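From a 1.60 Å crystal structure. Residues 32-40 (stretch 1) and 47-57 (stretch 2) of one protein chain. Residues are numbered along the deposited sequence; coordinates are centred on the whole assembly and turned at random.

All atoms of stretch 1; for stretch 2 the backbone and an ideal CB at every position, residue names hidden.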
# COMPACT_ATOMS: atom_id res chain seq x y z
N LYS A 32 8.52 -13.38 -13.23
CA LYS A 32 9.96 -13.58 -13.24
C LYS A 32 10.66 -13.11 -14.51
O LYS A 32 10.10 -13.17 -15.61
CB LYS A 32 10.28 -15.03 -12.92
CG LYS A 32 9.55 -15.48 -11.64
CD LYS A 32 9.90 -16.89 -11.18
CE LYS A 32 9.56 -17.95 -12.20
NZ LYS A 32 10.51 -17.95 -13.36
N GLY A 33 11.87 -12.59 -14.33
CA GLY A 33 12.65 -12.09 -15.45
C GLY A 33 12.31 -10.65 -15.78
O GLY A 33 12.68 -10.15 -16.84
N LYS A 34 11.62 -9.98 -14.86
CA LYS A 34 11.23 -8.59 -15.09
C LYS A 34 11.47 -7.69 -13.89
O LYS A 34 11.16 -8.04 -12.75
CB LYS A 34 9.75 -8.51 -15.47
CG LYS A 34 9.27 -7.10 -15.87
CD LYS A 34 7.76 -7.05 -16.07
CE LYS A 34 7.32 -5.81 -16.85
NZ LYS A 34 7.76 -4.54 -16.22
N LYS A 35 12.07 -6.53 -14.16
CA LYS A 35 12.31 -5.54 -13.13
C LYS A 35 11.32 -4.41 -13.43
O LYS A 35 11.29 -3.88 -14.54
CB LYS A 35 13.75 -5.01 -13.18
CG LYS A 35 14.77 -5.99 -12.62
CD LYS A 35 16.13 -5.33 -12.46
CE LYS A 35 17.15 -6.31 -11.89
NZ LYS A 35 18.45 -5.63 -11.63
N VAL A 36 10.47 -4.12 -12.45
CA VAL A 36 9.46 -3.07 -12.60
C VAL A 36 10.09 -1.68 -12.56
O VAL A 36 9.81 -0.85 -13.42
CB VAL A 36 8.38 -3.18 -11.49
CG1 VAL A 36 7.38 -2.04 -11.60
CG2 VAL A 36 7.67 -4.52 -11.60
N TYR A 37 10.96 -1.45 -11.58
CA TYR A 37 11.62 -0.15 -11.41
C TYR A 37 13.12 -0.24 -11.12
O TYR A 37 13.66 0.53 -10.32
CB TYR A 37 10.90 0.66 -10.32
CG TYR A 37 10.90 0.02 -8.94
CD1 TYR A 37 10.07 -1.06 -8.64
CD2 TYR A 37 11.73 0.51 -7.93
CE1 TYR A 37 10.05 -1.63 -7.36
CE2 TYR A 37 11.73 -0.04 -6.65
CZ TYR A 37 10.89 -1.11 -6.37
OH TYR A 37 10.89 -1.64 -5.10
N ASP A 38 13.78 -1.18 -11.78
CA ASP A 38 15.21 -1.42 -11.62
C ASP A 38 15.60 -1.76 -10.18
O ASP A 38 16.65 -1.33 -9.67
CB ASP A 38 16.02 -0.22 -12.16
CG ASP A 38 17.44 -0.61 -12.57
OD1 ASP A 38 17.60 -1.47 -13.47
OD2 ASP A 38 18.40 -0.04 -11.99
N GLU A 39 14.75 -2.52 -9.51
CA GLU A 39 14.99 -2.95 -8.14
C GLU A 39 16.00 -4.09 -8.15
O GLU A 39 16.18 -4.75 -9.18
CB GLU A 39 13.69 -3.44 -7.49
CG GLU A 39 12.46 -3.44 -8.41
CD GLU A 39 12.34 -4.67 -9.28
OE1 GLU A 39 13.25 -5.51 -9.28
OE2 GLU A 39 11.30 -4.80 -9.97
N LYS A 40 16.68 -4.31 -7.03
CA LYS A 40 17.64 -5.41 -6.95
C LYS A 40 16.90 -6.73 -6.78
O LYS A 40 15.83 -6.77 -6.18
CB LYS A 40 18.65 -5.16 -5.82
CG LYS A 40 19.60 -3.99 -6.09
CD LYS A 40 20.43 -4.25 -7.35
CE LYS A 40 21.07 -2.98 -7.89
NZ LYS A 40 21.98 -2.33 -6.91
N UNK A 47 12.80 -19.01 -8.20
CA UNK A 47 12.16 -17.92 -7.46
C UNK A 47 12.99 -16.64 -7.54
O UNK A 47 14.22 -16.69 -7.49
CB UNK A 47 11.95 -18.32 -6.00
N UNK A 48 12.31 -15.51 -7.66
CA UNK A 48 12.99 -14.22 -7.72
C UNK A 48 12.44 -13.29 -6.64
O UNK A 48 11.26 -12.96 -6.64
CB UNK A 48 12.83 -13.59 -9.10
N UNK A 49 13.29 -12.92 -5.69
CA UNK A 49 12.88 -12.02 -4.62
C UNK A 49 13.24 -10.59 -5.01
O UNK A 49 14.41 -10.28 -5.23
CB UNK A 49 13.54 -12.41 -3.29
N UNK A 50 12.23 -9.74 -5.12
CA UNK A 50 12.43 -8.35 -5.50
C UNK A 50 12.62 -7.47 -4.27
O UNK A 50 11.72 -7.35 -3.44
CB UNK A 50 11.25 -7.85 -6.33
N UNK A 51 13.80 -6.85 -4.17
CA UNK A 51 14.10 -5.97 -3.05
C UNK A 51 13.13 -4.79 -3.10
O UNK A 51 13.08 -4.05 -4.08
CB UNK A 51 15.55 -5.50 -3.09
N UNK A 52 12.34 -4.67 -2.03
CA UNK A 52 11.32 -3.64 -1.88
C UNK A 52 11.91 -2.36 -1.27
O UNK A 52 11.99 -2.23 -0.05
CB UNK A 52 10.17 -4.16 -1.01
N UNK A 53 12.27 -1.42 -2.13
CA UNK A 53 12.89 -0.15 -1.71
C UNK A 53 11.97 0.81 -0.94
O UNK A 53 11.02 1.35 -1.50
CB UNK A 53 13.42 0.58 -2.95
N UNK A 54 12.27 1.07 0.35
CA UNK A 54 11.49 1.97 1.20
C UNK A 54 11.56 3.43 0.76
O UNK A 54 10.72 4.24 1.12
CB UNK A 54 11.97 1.86 2.65
N UNK A 55 12.59 3.77 -0.02
CA UNK A 55 12.76 5.13 -0.53
C UNK A 55 11.84 5.35 -1.73
O UNK A 55 11.62 6.49 -2.15
CB UNK A 55 14.22 5.39 -0.92
N UNK A 56 11.34 4.26 -2.30
CA UNK A 56 10.46 4.31 -3.47
C UNK A 56 9.04 3.82 -3.18
O UNK A 56 8.14 4.03 -4.00
CB UNK A 56 11.06 3.47 -4.60
N UNK A 57 8.83 3.22 -2.02
CA UNK A 57 7.52 2.70 -1.63
C UNK A 57 7.19 3.00 -0.17
O UNK A 57 7.88 2.54 0.74
CB UNK A 57 7.46 1.19 -1.87

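Position 47 lies in a strand (phi/psi -77/141). Its CA-to-CB bond points away from stretch 1, and no atom of that stretch lies within 5.5 Å of the ideal CB, so the visible evidence excludes little. The residue is Glu47.

At 48 the bond points toward stretch 1. The ideal CB is 4.6 Å from Lys32 CG and 5.4 Å from Gly33 N, a backbone donor. An acceptor on a flexible arm would suit: Glu or Gln, with a shorter Asp or Asn less certain to reach. Glu48 extends with chi1 m and chi2 t, and Gly33 N donates to Glu48 OE1 at 3.0 Å and 176°, nearly linear. A water links Glu48 OE1 (2.8 Å from the water O) to Lys34 O (2.9 Å).

Position 49 points away with nothing near its CB; many residues would fit, and Tyr49 occupies it.

Position 50 points sideways, yet its ideal CB is 4.3 Å from Glu39 OE1. A carboxylate so placed favours a positive charge, Lys or Arg, provided the chain can bend toward it. Arg50 does so: its NH1 donates to Glu39 OE2 at 3.0 Å and 160°, a salt bridge with the oxygen at the guanidinium edge. Glu39 OE2 also accepts from Val36 N at 2.7 Å, so one carboxylate oxygen joins the loop backbone to the strand.

At 51 the backbone does the polar work: N donates to Lys40 O at 2.9 Å and 165°. Proline, lacking that hydrogen, would not suit. The ideal CB points sideways, 3.4 Å from Lys40 O, and the neighbouring aliphatic chain of Lys40 favours Val, Ile or Leu, though others are possible. Ile51 places CG1 3.9 Å from Lys40 CB, while a second water O bridges Ile51 O (3.0 Å) and Lys40 N (3.2 Å).

Position 52 points away, so stretch 1 sets few limits; it is Trp52, whose NE1 makes a weak hydrogen bond to the side chain at 57.

At 53 the CA-to-CB bond points toward stretch 1, the ideal CB 4.0 Å from Tyr37 OH, and a small or medium side chain would fit. Asn53 N donates to Tyr37 OH at 3.3 Å, although the OH position is less certain. Its CB lies at the Tyr37 ring edge, and Asn53 OD1 accepts from the N at 55.

Position 54 points away and 55 is out of reach, so many residues would suit; at 54 a phi of -66° also admits proline. They are Pro54 and Asn55.

Position 56 points toward stretch 1, its ideal CB 4.1 Å from Tyr37 CE2; an aliphatic stem suits. Lys56 supplies one, then leads away.

The ideal CB of 57 lies 5.5 Å from Tyr37 OH, allowing many residues; Ser57 caps the following helix.

Stretch 2 (47-57) EEYRIWNPNKS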
# COMPACT_ATOMS: atom_id res chain seq x y z
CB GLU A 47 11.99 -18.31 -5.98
CG GLU A 47 11.16 -19.56 -5.74
CD GLU A 47 9.67 -19.28 -5.66
OE1 GLU A 47 9.12 -18.64 -6.58
OE2 GLU A 47 9.05 -19.72 -4.66
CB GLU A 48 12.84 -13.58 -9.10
CG GLU A 48 13.69 -14.25 -10.18
CD GLU A 48 13.63 -13.54 -11.53
OE1 GLU A 48 13.12 -12.41 -11.61
OE2 GLU A 48 14.10 -14.14 -12.53
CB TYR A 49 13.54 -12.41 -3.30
CG TYR A 49 13.11 -13.76 -2.79
CD1 TYR A 49 13.79 -14.92 -3.16
CD2 TYR A 49 12.01 -13.89 -1.94
CE1 TYR A 49 13.39 -16.17 -2.70
CE2 TYR A 49 11.61 -15.13 -1.46
CZ TYR A 49 12.30 -16.27 -1.85
OH TYR A 49 11.91 -17.50 -1.37
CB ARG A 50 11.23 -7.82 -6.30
CG ARG A 50 10.97 -8.55 -7.60
CD ARG A 50 10.13 -7.69 -8.52
NE ARG A 50 8.81 -7.43 -7.96
CZ ARG A 50 8.22 -6.24 -7.90
NH1 ARG A 50 8.81 -5.15 -8.37
NH2 ARG A 50 7.01 -6.15 -7.36
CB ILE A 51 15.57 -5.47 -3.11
CG1 ILE A 51 16.53 -6.66 -2.96
CG2 ILE A 51 15.83 -4.43 -2.03
CD1 ILE A 51 16.34 -7.49 -1.70
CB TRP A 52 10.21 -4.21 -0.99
CG TRP A 52 8.87 -3.55 -1.06
CD1 TRP A 52 8.53 -2.41 -1.74
CD2 TRP A 52 7.68 -3.99 -0.39
NE1 TRP A 52 7.21 -2.11 -1.52
CE2 TRP A 52 6.66 -3.06 -0.70
CE3 TRP A 52 7.39 -5.08 0.45
CZ2 TRP A 52 5.36 -3.19 -0.20
CZ3 TRP A 52 6.09 -5.20 0.94
CH2 TRP A 52 5.09 -4.27 0.61
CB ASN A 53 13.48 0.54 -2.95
CG ASN A 53 14.44 1.67 -2.61
OD1 ASN A 53 14.48 2.18 -1.48
ND2 ASN A 53 15.24 2.07 -3.59
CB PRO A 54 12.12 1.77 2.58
CG PRO A 54 13.53 1.40 2.26
CD PRO A 54 13.36 0.44 1.13
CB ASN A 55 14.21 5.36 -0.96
CG ASN A 55 15.18 5.31 0.20
OD1 ASN A 55 15.22 6.22 1.03
ND2 ASN A 55 15.97 4.24 0.27
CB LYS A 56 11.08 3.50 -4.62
CG LYS A 56 12.06 4.30 -5.48
CD LYS A 56 13.17 4.92 -4.64
CE LYS A 56 13.79 6.14 -5.33
NZ LYS A 56 14.72 6.90 -4.42
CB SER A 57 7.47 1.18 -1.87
OG SER A 57 6.25 0.61 -1.42
O HOH W 1 11.26 -10.34 -11.02
O HOH W 2 15.47 -2.38 -4.84
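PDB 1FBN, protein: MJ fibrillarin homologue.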